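Local structure of fatty acid amide hydrolase (Candida albicans, 6KVR) at residues T416-Y425 / S475-Y483; L73-D83 / E102-L113. The protein probably hydrolyses amides of monocarboxylic acids, such as fatty acid amides, to the carboxylate and ammonium, as an enzyme of the amidase signature family. One frame throughout, in Å; residues are numbered along the deposited sequence.

Contact 1: residues T416-Y425 / S475-Y483; sequences TKLTKWNLNY and SEEVYNWSY
Trp421 and Tyr479 make the tight centre of this contact: the edge of the tyrosine ring stands on the indole face in a T-shaped stack, planes 72° apart, with CD1 of Tyr479 over the middle of the face. Trp421 CZ2 packs 3.4 Å from Tyr479 CB, and its NE1 bonds Tyr479 O (3.1 Å) on a lone pair, though the hydrogen bond is bent, with an N-H...O angle of 136°. Leu523 of helix 522-529 touches both residues. A second T-shaped pair follows, the edge of Tyr425 turned to the face of Trp481 with its CE2 3.8 Å from Trp481 CZ2; water 2 joins Tyr425 OH to Trp481 N. Here helix 417-423 of the amidase fold lies against the loop leading into helix 482-490, and the Trp481 side chain lies about 4 Å from Gly255, a predicted substrate-binding residue. Leu418 forks beside Tyr479: CD1 lies 4.0 Å from Val478 CG1, and CD2 packs obliquely against the Tyr479 ring at CE1. Toward solvent the packing gives way to polar reach. With CG anti to the backbone N (chi1 175°) and the chain extended, Lys417 brings NZ to donate hydrogen bonds to Glu476 O (2.7 Å) and Tyr479 OH (2.8 Å). The carboxylate of Glu476 stays 6.5 Å from Lys417 NZ, measured to OE1, and is linked instead through water 1 to Lys417 N.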
loop_
_atom_site.group_PDB
_atom_site.type_symbol
_atom_site.label_atom_id
_atom_site.label_comp_id
_atom_site.label_asym_id
_atom_site.label_seq_id
_atom_site.Cartn_x
_atom_site.Cartn_y
_atom_site.Cartn_z
ATOM N N THR A 416 15.184 9.028 -28.314
ATOM C CA THR A 416 14.884 10.452 -28.211
ATOM C C THR A 416 15.855 11.144 -27.241
ATOM O O THR A 416 16.478 10.510 -26.381
ATOM C CB THR A 416 13.420 10.584 -27.777
ATOM O OG1 THR A 416 12.568 10.415 -28.928
ATOM C CG2 THR A 416 13.126 11.858 -27.030
ATOM N N LYS A 417 16.000 12.461 -27.401
ATOM C CA LYS A 417 16.911 13.227 -26.551
ATOM C C LYS A 417 16.548 13.101 -25.069
ATOM O O LYS A 417 17.410 12.828 -24.223
ATOM C CB LYS A 417 16.910 14.701 -26.973
ATOM C CG LYS A 417 17.751 15.586 -26.059
ATOM C CD LYS A 417 17.603 17.062 -26.377
ATOM C CE LYS A 417 18.024 17.894 -25.173
ATOM N NZ LYS A 417 17.641 19.312 -25.343
ATOM N N LEU A 418 15.284 13.329 -24.727
ATOM C CA LEU A 418 14.937 13.239 -23.310
ATOM C C LEU A 418 14.865 11.800 -22.823
ATOM O O LEU A 418 14.783 11.586 -21.611
ATOM C CB LEU A 418 13.620 13.978 -23.019
ATOM C CG LEU A 418 13.775 15.508 -23.112
ATOM C CD1 LEU A 418 12.522 16.266 -22.667
ATOM C CD2 LEU A 418 15.028 15.995 -22.337
ATOM N N THR A 419 14.921 10.821 -23.729
ATOM C CA THR A 419 15.003 9.420 -23.325
ATOM C C THR A 419 16.406 9.100 -22.833
ATOM O O THR A 419 16.575 8.491 -21.770
ATOM C CB THR A 419 14.613 8.508 -24.494
ATOM O OG1 THR A 419 13.189 8.460 -24.606
ATOM C CG2 THR A 419 15.131 7.098 -24.308
ATOM N N LYS A 420 17.421 9.517 -23.597
ATOM C CA LYS A 420 18.799 9.484 -23.118
ATOM C C LYS A 420 18.918 10.167 -21.757
ATOM O O LYS A 420 19.627 9.691 -20.866
ATOM C CB LYS A 420 19.712 10.166 -24.139
ATOM C CG LYS A 420 19.694 9.524 -25.535
ATOM C CD LYS A 420 20.608 10.291 -26.510
ATOM C CE LYS A 420 20.837 9.525 -27.806
ATOM N NZ LYS A 420 21.626 10.319 -28.807
ATOM N N TRP A 421 18.216 11.285 -21.585
ATOM C CA TRP A 421 18.255 12.008 -20.323
ATOM C C TRP A 421 17.748 11.141 -19.163
ATOM O O TRP A 421 18.426 11.003 -18.139
ATOM C CB TRP A 421 17.436 13.302 -20.462
ATOM C CG TRP A 421 17.342 14.087 -19.210
ATOM C CD1 TRP A 421 16.261 14.168 -18.373
ATOM C CD2 TRP A 421 18.376 14.882 -18.608
ATOM N NE1 TRP A 421 16.553 14.982 -17.300
ATOM C CE2 TRP A 421 17.846 15.423 -17.414
ATOM C CE3 TRP A 421 19.691 15.193 -18.964
ATOM C CZ2 TRP A 421 18.586 16.272 -16.583
ATOM C CZ3 TRP A 421 20.429 16.030 -18.133
ATOM C CH2 TRP A 421 19.875 16.559 -16.958
ATOM N N ASN A 422 16.547 10.558 -19.292
ATOM C CA ASN A 422 15.993 9.844 -18.138
ATOM C C ASN A 422 16.639 8.479 -17.934
ATOM O O ASN A 422 16.638 7.970 -16.808
ATOM C CB ASN A 422 14.462 9.700 -18.254
ATOM C CG ASN A 422 14.037 8.562 -19.161
ATOM O OD1 ASN A 422 14.120 7.374 -18.802
ATOM N ND2 ASN A 422 13.567 8.913 -20.343
ATOM N N LEU A 423 17.209 7.885 -18.988
ATOM C CA LEU A 423 17.974 6.656 -18.805
ATOM C C LEU A 423 19.239 6.890 -17.992
ATOM O O LEU A 423 19.792 5.929 -17.450
ATOM C CB LEU A 423 18.314 6.037 -20.164
ATOM C CG LEU A 423 17.068 5.479 -20.868
ATOM C CD1 LEU A 423 17.376 4.987 -22.286
ATOM C CD2 LEU A 423 16.421 4.375 -20.018
ATOM N N ASN A 424 19.687 8.140 -17.851
ATOM C CA ASN A 424 20.864 8.445 -17.038
ATOM C C ASN A 424 20.516 9.055 -15.675
ATOM O O ASN A 424 21.414 9.561 -14.988
ATOM C CB ASN A 424 21.800 9.375 -17.818
ATOM C CG ASN A 424 22.649 8.614 -18.828
ATOM O OD1 ASN A 424 23.779 8.204 -18.518
ATOM N ND2 ASN A 424 22.097 8.387 -20.026
ATOM N N TYR A 425 19.251 8.941 -15.243
ATOM C CA TYR A 425 18.750 9.678 -14.076
ATOM C C TYR A 425 19.470 9.344 -12.771
ATOM O O TYR A 425 19.860 10.251 -12.018
ATOM C CB TYR A 425 17.264 9.421 -13.898
ATOM C CG TYR A 425 16.485 10.623 -14.291
ATOM C CD1 TYR A 425 17.105 11.863 -14.340
ATOM C CD2 TYR A 425 15.142 10.531 -14.630
ATOM C CE1 TYR A 425 16.410 12.994 -14.704
ATOM C CE2 TYR A 425 14.438 11.656 -15.011
ATOM C CZ TYR A 425 15.081 12.886 -15.052
ATOM O OH TYR A 425 14.382 14.019 -15.417
ATOM N N SER A 475 10.101 22.412 -26.467
ATOM C CA SER A 475 10.132 20.977 -26.722
ATOM C C SER A 475 11.532 20.414 -26.507
ATOM O O SER A 475 12.535 21.020 -26.895
ATOM C CB SER A 475 9.638 20.678 -28.139
ATOM O OG SER A 475 8.287 21.118 -28.266
ATOM N N GLU A 476 11.586 19.266 -25.825
ATOM C CA GLU A 476 12.815 18.508 -25.594
ATOM C C GLU A 476 13.821 19.279 -24.739
ATOM O O GLU A 476 15.022 18.979 -24.762
ATOM C CB GLU A 476 13.454 18.075 -26.920
ATOM C CG GLU A 476 12.501 17.362 -27.896
ATOM C CD GLU A 476 13.237 16.565 -28.987
ATOM O OE1 GLU A 476 13.655 15.395 -28.759
ATOM O OE2 GLU A 476 13.405 17.133 -30.090
ATOM N N GLU A 477 13.350 20.244 -23.947
ATOM C CA GLU A 477 14.226 21.096 -23.138
ATOM C C GLU A 477 13.678 21.242 -21.719
ATOM O O GLU A 477 13.594 22.342 -21.168
ATOM C CB GLU A 477 14.414 22.465 -23.809
ATOM C CG GLU A 477 15.404 22.426 -24.980
ATOM C CD GLU A 477 15.750 23.804 -25.526
ATOM O OE1 GLU A 477 16.543 24.528 -24.883
ATOM O OE2 GLU A 477 15.261 24.137 -26.632
ATOM N N VAL A 478 13.289 20.125 -21.106
ATOM C CA VAL A 478 12.861 20.138 -19.713
ATOM C C VAL A 478 13.539 18.973 -18.998
ATOM O O VAL A 478 13.347 17.808 -19.368
ATOM C CB VAL A 478 11.326 20.095 -19.568
ATOM C CG1 VAL A 478 10.693 19.007 -20.447
ATOM C CG2 VAL A 478 10.925 19.947 -18.118
ATOM N N TYR A 479 14.335 19.298 -17.976
ATOM C CA TYR A 479 15.302 18.403 -17.359
ATOM C C TYR A 479 15.073 18.161 -15.875
ATOM O O TYR A 479 15.381 17.070 -15.387
ATOM C CB TYR A 479 16.715 18.969 -17.535
ATOM C CG TYR A 479 17.036 19.389 -18.959
ATOM C CD1 TYR A 479 17.454 18.452 -19.903
ATOM C CD2 TYR A 479 16.920 20.709 -19.354
ATOM C CE1 TYR A 479 17.741 18.821 -21.204
ATOM C CE2 TYR A 479 17.204 21.099 -20.651
ATOM C CZ TYR A 479 17.616 20.153 -21.567
ATOM O OH TYR A 479 17.895 20.542 -22.846
ATOM N N ASN A 480 14.560 19.144 -15.141
ATOM C CA ASN A 480 14.407 19.052 -13.696
ATOM C C ASN A 480 12.956 18.766 -13.326
ATOM O O ASN A 480 12.068 19.593 -13.583
ATOM C CB ASN A 480 14.861 20.344 -13.025
ATOM C CG ASN A 480 14.444 20.405 -11.587
ATOM O OD1 ASN A 480 14.676 19.467 -10.831
ATOM N ND2 ASN A 480 13.789 21.485 -11.205
ATOM N N TRP A 481 12.727 17.632 -12.668
ATOM C CA TRP A 481 11.403 17.253 -12.180
ATOM C C TRP A 481 11.186 17.535 -10.678
ATOM O O TRP A 481 10.164 17.106 -10.117
ATOM C CB TRP A 481 11.169 15.763 -12.421
ATOM C CG TRP A 481 11.263 15.273 -13.830
ATOM C CD1 TRP A 481 11.605 15.987 -14.949
ATOM C CD2 TRP A 481 11.029 13.926 -14.267
ATOM N NE1 TRP A 481 11.588 15.166 -16.056
ATOM C CE2 TRP A 481 11.241 13.897 -15.665
ATOM C CE3 TRP A 481 10.654 12.744 -13.609
ATOM C CZ2 TRP A 481 11.069 12.736 -16.424
ATOM C CZ3 TRP A 481 10.495 11.585 -14.365
ATOM C CH2 TRP A 481 10.700 11.597 -15.763
ATOM N N SER A 482 12.121 18.218 -10.011
ATOM C CA SER A 482 12.111 18.229 -8.548
ATOM C C SER A 482 10.788 18.740 -7.972
ATOM O O SER A 482 10.350 18.259 -6.915
ATOM C CB SER A 482 13.281 19.069 -8.018
ATOM O OG SER A 482 13.163 20.419 -8.446
ATOM N N TYR A 483 10.121 19.679 -8.661
ATOM C CA TYR A 483 8.923 20.293 -8.098
ATOM C C TYR A 483 7.727 19.344 -8.104
ATOM O O TYR A 483 6.849 19.460 -7.236
ATOM C CB TYR A 483 8.613 21.605 -8.838
ATOM C CG TYR A 483 9.463 22.742 -8.304
ATOM C CD1 TYR A 483 9.124 23.395 -7.120
ATOM C CD2 TYR A 483 10.652 23.104 -8.934
ATOM C CE1 TYR A 483 9.925 24.411 -6.613
ATOM C CE2 TYR A 483 11.455 24.108 -8.436
ATOM C CZ TYR A 483 11.090 24.762 -7.282
ATOM O OH TYR A 483 11.900 25.761 -6.795
HETATM O O HOH W 1 15.524 13.964 -29.957
HETATM O O HOH W 2 14.730 15.445 -12.781
#

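Contact 2: residues L73-D83 / E102-L113; sequences LLTPEEFAITD and EVFKAFAHRATL
The imidazole of His109 carries Leu74 CD2 over the centre of one face, a CH-pi contact of 3.6 Å to the ring centroid, while Glu78 OE2 meets its edge in the ring plane. Tyr46, from outside the two segments, also stacks on this ring. Phe107 receives the methyl CG2 of Thr82 squarely over one face, 5° off the ring normal. The guanidinium of Arg110 takes Thr82 OG1 at its edge, and the Phe79 ring stands steeply to it, NH1 lying near the plane of that ring. Around these groups helix 76-82 crosses segment 102-113 of helix 100-118 almost at right angles (-97°), the axes of the two segments 8.9 Å apart at their closest. Small Ala106 allows the approach: its CB lies 3.6 Å from Thr82 CG2. Beside it Ile81 enters as a knob into the hole formed by Glu102, Val103, Ala106 and Phe107.

Glu78 serves both helix end and interface. Its OE1 accepts from Thr75 N while Thr75 OG1 accepts from Glu78 N, the capping box of helix 76-82; its OE2 accepts from His109 ND1 (2.8 Å) on the syn side, though tilted out of the carboxylate plane. Arg110 extends past Leu74, whose CD1 rests against its CD, until NH1 bonds Thr82 OG1 (3.0 Å) and forms a salt bridge with Asp83 OD1 (3.0 Å), which it meets from above the carboxylate plane. Arg110 NE binds Tyr243 O, and Tyr69 OH bonds both Arg110 NH2 and Asp83 OD2. With Arg301 also bridging to Asp83, the carboxylate probably offsets two neighbouring positive charges, and the bonds at both ends of the Arg110 guanidinium fix its rotation.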
loop_
_atom_site.group_PDB
_atom_site.type_symbol
_atom_site.label_atom_id
_atom_site.label_comp_id
_atom_site.label_asym_id
_atom_site.label_seq_id
_atom_site.Cartn_x
_atom_site.Cartn_y
_atom_site.Cartn_z
ATOM N N LEU A 73 -14.521 29.136 -34.649
ATOM C CA LEU A 73 -14.405 27.925 -35.458
ATOM C C LEU A 73 -15.541 26.941 -35.204
ATOM O O LEU A 73 -15.826 26.112 -36.070
ATOM C CB LEU A 73 -13.059 27.243 -35.213
ATOM C CG LEU A 73 -11.793 28.069 -35.454
ATOM C CD1 LEU A 73 -10.554 27.185 -35.243
ATOM C CD2 LEU A 73 -11.792 28.710 -36.847
ATOM N N LEU A 74 -16.172 26.995 -34.040
ATOM C CA LEU A 74 -17.375 26.233 -33.749
ATOM C C LEU A 74 -18.588 27.159 -33.813
ATOM O O LEU A 74 -18.467 28.383 -33.690
ATOM C CB LEU A 74 -17.294 25.580 -32.362
ATOM C CG LEU A 74 -16.028 24.782 -32.014
ATOM C CD1 LEU A 74 -15.953 24.569 -30.515
ATOM C CD2 LEU A 74 -15.950 23.440 -32.762
ATOM N N THR A 75 -19.765 26.559 -34.009
ATOM C CA THR A 75 -21.008 27.310 -33.973
ATOM C C THR A 75 -21.285 27.784 -32.549
ATOM O O THR A 75 -20.663 27.306 -31.594
ATOM C CB THR A 75 -22.175 26.455 -34.474
ATOM O OG1 THR A 75 -22.453 25.416 -33.523
ATOM C CG2 THR A 75 -21.857 25.841 -35.839
ATOM N N PRO A 76 -22.199 28.745 -32.376
ATOM C CA PRO A 76 -22.587 29.125 -31.008
ATOM C C PRO A 76 -23.084 27.956 -30.182
ATOM O O PRO A 76 -22.870 27.929 -28.963
ATOM C CB PRO A 76 -23.693 30.167 -31.238
ATOM C CG PRO A 76 -23.354 30.775 -32.548
ATOM C CD PRO A 76 -22.733 29.684 -33.384
ATOM N N GLU A 77 -23.754 26.991 -30.813
ATOM C CA GLU A 77 -24.269 25.828 -30.098
ATOM C C GLU A 77 -23.133 24.935 -29.609
ATOM O O GLU A 77 -23.154 24.469 -28.463
ATOM C CB GLU A 77 -25.202 25.026 -31.010
ATOM C CG GLU A 77 -26.572 25.641 -31.290
ATOM C CD GLU A 77 -26.511 26.837 -32.243
ATOM O OE1 GLU A 77 -25.709 26.824 -33.216
ATOM O OE2 GLU A 77 -27.304 27.786 -32.039
ATOM N N GLU A 78 -22.140 24.685 -30.475
ATOM C CA GLU A 78 -20.991 23.865 -30.092
ATOM C C GLU A 78 -20.177 24.528 -28.987
ATOM O O GLU A 78 -19.692 23.846 -28.073
ATOM C CB GLU A 78 -20.115 23.589 -31.313
ATOM C CG GLU A 78 -20.686 22.558 -32.298
ATOM C CD GLU A 78 -19.977 22.603 -33.647
ATOM O OE1 GLU A 78 -19.628 23.722 -34.085
ATOM O OE2 GLU A 78 -19.760 21.527 -34.268
ATOM N N PHE A 79 -20.018 25.858 -29.044
ATOM C CA PHE A 79 -19.356 26.561 -27.946
ATOM C C PHE A 79 -20.177 26.456 -26.669
ATOM O O PHE A 79 -19.623 26.291 -25.573
ATOM C CB PHE A 79 -19.125 28.032 -28.297
ATOM C CG PHE A 79 -17.868 28.284 -29.086
ATOM C CD1 PHE A 79 -16.621 27.924 -28.577
ATOM C CD2 PHE A 79 -17.928 28.891 -30.336
ATOM C CE1 PHE A 79 -15.453 28.150 -29.308
ATOM C CE2 PHE A 79 -16.769 29.118 -31.073
ATOM C CZ PHE A 79 -15.529 28.748 -30.555
ATOM N N ALA A 80 -21.500 26.559 -26.795
ATOM C CA ALA A 80 -22.360 26.486 -25.622
ATOM C C ALA A 80 -22.261 25.118 -24.968
ATOM O O ALA A 80 -22.236 25.007 -23.738
ATOM C CB ALA A 80 -23.806 26.795 -26.011
ATOM N N ILE A 81 -22.182 24.066 -25.781
ATOM C CA ILE A 81 -22.048 22.719 -25.240
ATOM C C ILE A 81 -20.662 22.524 -24.628
ATOM O O ILE A 81 -20.536 22.168 -23.447
ATOM C CB ILE A 81 -22.344 21.680 -26.335
ATOM C CG1 ILE A 81 -23.850 21.629 -26.600
ATOM C CG2 ILE A 81 -21.809 20.297 -25.933
ATOM C CD1 ILE A 81 -24.241 20.733 -27.751
ATOM N N THR A 82 -19.603 22.788 -25.409
ATOM C CA THR A 82 -18.240 22.449 -25.013
ATOM C C THR A 82 -17.663 23.382 -23.957
ATOM O O THR A 82 -16.560 23.120 -23.476
ATOM C CB THR A 82 -17.293 22.418 -26.224
ATOM O OG1 THR A 82 -17.302 23.679 -26.908
ATOM C CG2 THR A 82 -17.700 21.333 -27.182
ATOM N N ASP A 83 -18.364 24.441 -23.559
ATOM C CA ASP A 83 -17.904 25.275 -22.455
ATOM C C ASP A 83 -18.818 25.156 -21.240
ATOM O O ASP A 83 -18.958 26.091 -20.450
ATOM C CB ASP A 83 -17.748 26.730 -22.898
ATOM C CG ASP A 83 -16.514 26.938 -23.783
ATOM O OD1 ASP A 83 -15.530 26.177 -23.609
ATOM O OD2 ASP A 83 -16.514 27.853 -24.645
ATOM N N GLU A 102 -25.587 14.993 -29.815
ATOM C CA GLU A 102 -25.228 16.383 -30.050
ATOM C C GLU A 102 -24.059 16.813 -29.159
ATOM O O GLU A 102 -23.165 17.540 -29.607
ATOM C CB GLU A 102 -26.475 17.251 -29.867
ATOM C CG GLU A 102 -26.630 17.949 -28.547
ATOM C CD GLU A 102 -27.947 18.717 -28.462
ATOM O OE1 GLU A 102 -28.152 19.673 -29.255
ATOM O OE2 GLU A 102 -28.785 18.342 -27.614
ATOM N N VAL A 103 -24.015 16.327 -27.914
ATOM C CA VAL A 103 -22.892 16.654 -27.042
ATOM C C VAL A 103 -21.602 16.046 -27.583
ATOM O O VAL A 103 -20.544 16.686 -27.561
ATOM C CB VAL A 103 -23.188 16.201 -25.604
ATOM C CG1 VAL A 103 -21.897 16.146 -24.773
ATOM C CG2 VAL A 103 -24.199 17.143 -24.967
ATOM N N PHE A 104 -21.678 14.827 -28.126
ATOM C CA PHE A 104 -20.491 14.189 -28.685
ATOM C C PHE A 104 -19.959 14.937 -29.903
ATOM O O PHE A 104 -18.744 15.128 -30.043
ATOM C CB PHE A 104 -20.800 12.746 -29.063
ATOM C CG PHE A 104 -19.659 12.062 -29.749
ATOM C CD1 PHE A 104 -18.550 11.650 -29.027
ATOM C CD2 PHE A 104 -19.672 11.877 -31.117
ATOM C CE1 PHE A 104 -17.502 11.036 -29.663
ATOM C CE2 PHE A 104 -18.626 11.267 -31.757
ATOM C CZ PHE A 104 -17.534 10.850 -31.038
ATOM N N LYS A 105 -20.851 15.335 -30.814
ATOM C CA LYS A 105 -20.417 15.943 -32.071
ATOM C C LYS A 105 -19.696 17.264 -31.836
ATOM O O LYS A 105 -18.766 17.611 -32.577
ATOM C CB LYS A 105 -21.618 16.153 -32.994
ATOM C CG LYS A 105 -22.418 14.895 -33.287
ATOM C CD LYS A 105 -23.296 15.060 -34.519
ATOM C CE LYS A 105 -23.087 13.937 -35.512
ATOM N NZ LYS A 105 -21.820 14.150 -36.271
ATOM N N ALA A 106 -20.117 18.025 -30.820
ATOM C CA ALA A 106 -19.412 19.263 -30.510
ATOM C C ALA A 106 -17.989 18.967 -30.057
ATOM O O ALA A 106 -17.022 19.489 -30.627
ATOM C CB ALA A 106 -20.170 20.055 -29.449
ATOM N N PHE A 107 -17.844 18.091 -29.054
ATOM C CA PHE A 107 -16.521 17.728 -28.564
ATOM C C PHE A 107 -15.686 17.069 -29.656
ATOM O O PHE A 107 -14.485 17.343 -29.781
ATOM C CB PHE A 107 -16.656 16.811 -27.345
ATOM C CG PHE A 107 -16.949 17.550 -26.078
ATOM C CD1 PHE A 107 -15.940 18.226 -25.411
ATOM C CD2 PHE A 107 -18.238 17.588 -25.562
ATOM C CE1 PHE A 107 -16.208 18.920 -24.257
ATOM C CE2 PHE A 107 -18.516 18.284 -24.408
ATOM C CZ PHE A 107 -17.498 18.949 -23.747
ATOM N N ALA A 108 -16.307 16.217 -30.470
ATOM C CA ALA A 108 -15.577 15.566 -31.553
ATOM C C ALA A 108 -15.005 16.595 -32.527
ATOM O O ALA A 108 -13.842 16.496 -32.952
ATOM C CB ALA A 108 -16.499 14.585 -32.283
ATOM N N HIS A 109 -15.831 17.579 -32.911
ATOM C CA HIS A 109 -15.357 18.700 -33.713
ATOM C C HIS A 109 -14.212 19.424 -33.009
ATOM O O HIS A 109 -13.141 19.631 -33.591
ATOM C CB HIS A 109 -16.533 19.653 -33.981
ATOM C CG HIS A 109 -16.269 20.688 -35.033
ATOM N ND1 HIS A 109 -17.269 21.488 -35.548
ATOM C CD2 HIS A 109 -15.126 21.066 -35.656
ATOM C CE1 HIS A 109 -16.753 22.307 -36.448
ATOM N NE2 HIS A 109 -15.457 22.069 -36.536
ATOM N N ARG A 110 -14.411 19.796 -31.739
ATOM C CA ARG A 110 -13.381 20.554 -31.036
ATOM C C ARG A 110 -12.099 19.739 -30.863
ATOM O O ARG A 110 -11.001 20.313 -30.875
ATOM C CB ARG A 110 -13.916 21.041 -29.685
ATOM C CG ARG A 110 -13.126 22.211 -29.080
ATOM C CD ARG A 110 -13.920 22.984 -28.014
ATOM N NE ARG A 110 -13.061 23.864 -27.222
ATOM C CZ ARG A 110 -13.490 24.841 -26.429
ATOM N NH1 ARG A 110 -14.779 25.120 -26.301
ATOM N NH2 ARG A 110 -12.603 25.564 -25.750
ATOM N N ALA A 111 -12.212 18.404 -30.745
ATOM C CA ALA A 111 -11.022 17.565 -30.594
ATOM C C ALA A 111 -10.250 17.456 -31.901
ATOM O O ALA A 111 -9.014 17.390 -31.892
ATOM C CB ALA A 111 -11.410 16.174 -30.077
ATOM N N THR A 112 -10.952 17.433 -33.040
ATOM C CA THR A 112 -10.252 17.398 -34.326
ATOM C C THR A 112 -9.466 18.684 -34.548
ATOM O O THR A 112 -8.321 18.653 -35.023
ATOM C CB THR A 112 -11.245 17.179 -35.475
ATOM O OG1 THR A 112 -12.046 16.023 -35.203
ATOM C CG2 THR A 112 -10.515 16.965 -36.786
ATOM N N LEU A 113 -10.069 19.827 -34.206
ATOM C CA LEU A 113 -9.335 21.087 -34.236
ATOM C C LEU A 113 -8.121 21.029 -33.312
ATOM O O LEU A 113 -7.002 21.371 -33.719
ATOM C CB LEU A 113 -10.272 22.243 -33.871
ATOM C CG LEU A 113 -11.347 22.477 -34.949
ATOM C CD1 LEU A 113 -12.481 23.359 -34.427
ATOM C CD2 LEU A 113 -10.753 23.031 -36.253
#

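How the contacts relate
Both contacts are partly buried, but they lie on opposite sides of the chain's centre, their own centres about 36 Å apart, and share no helix. Contact 2 is the more peripheral, about 23 Å from the chain's centre against about 16 Å for contact 1, and lies away from the predicted catalytic residues that contact 1 approaches. In form they differ too: contact 2 is helix on helix, contact 1 a short helix against a loop. Aromatic pairs and uncharged acceptors mark contact 1, where lysine and glutamates come near without a direct ion pair; contact 2 combines aliphatic packing with a true salt bridge and a histidine-carboxylate bond.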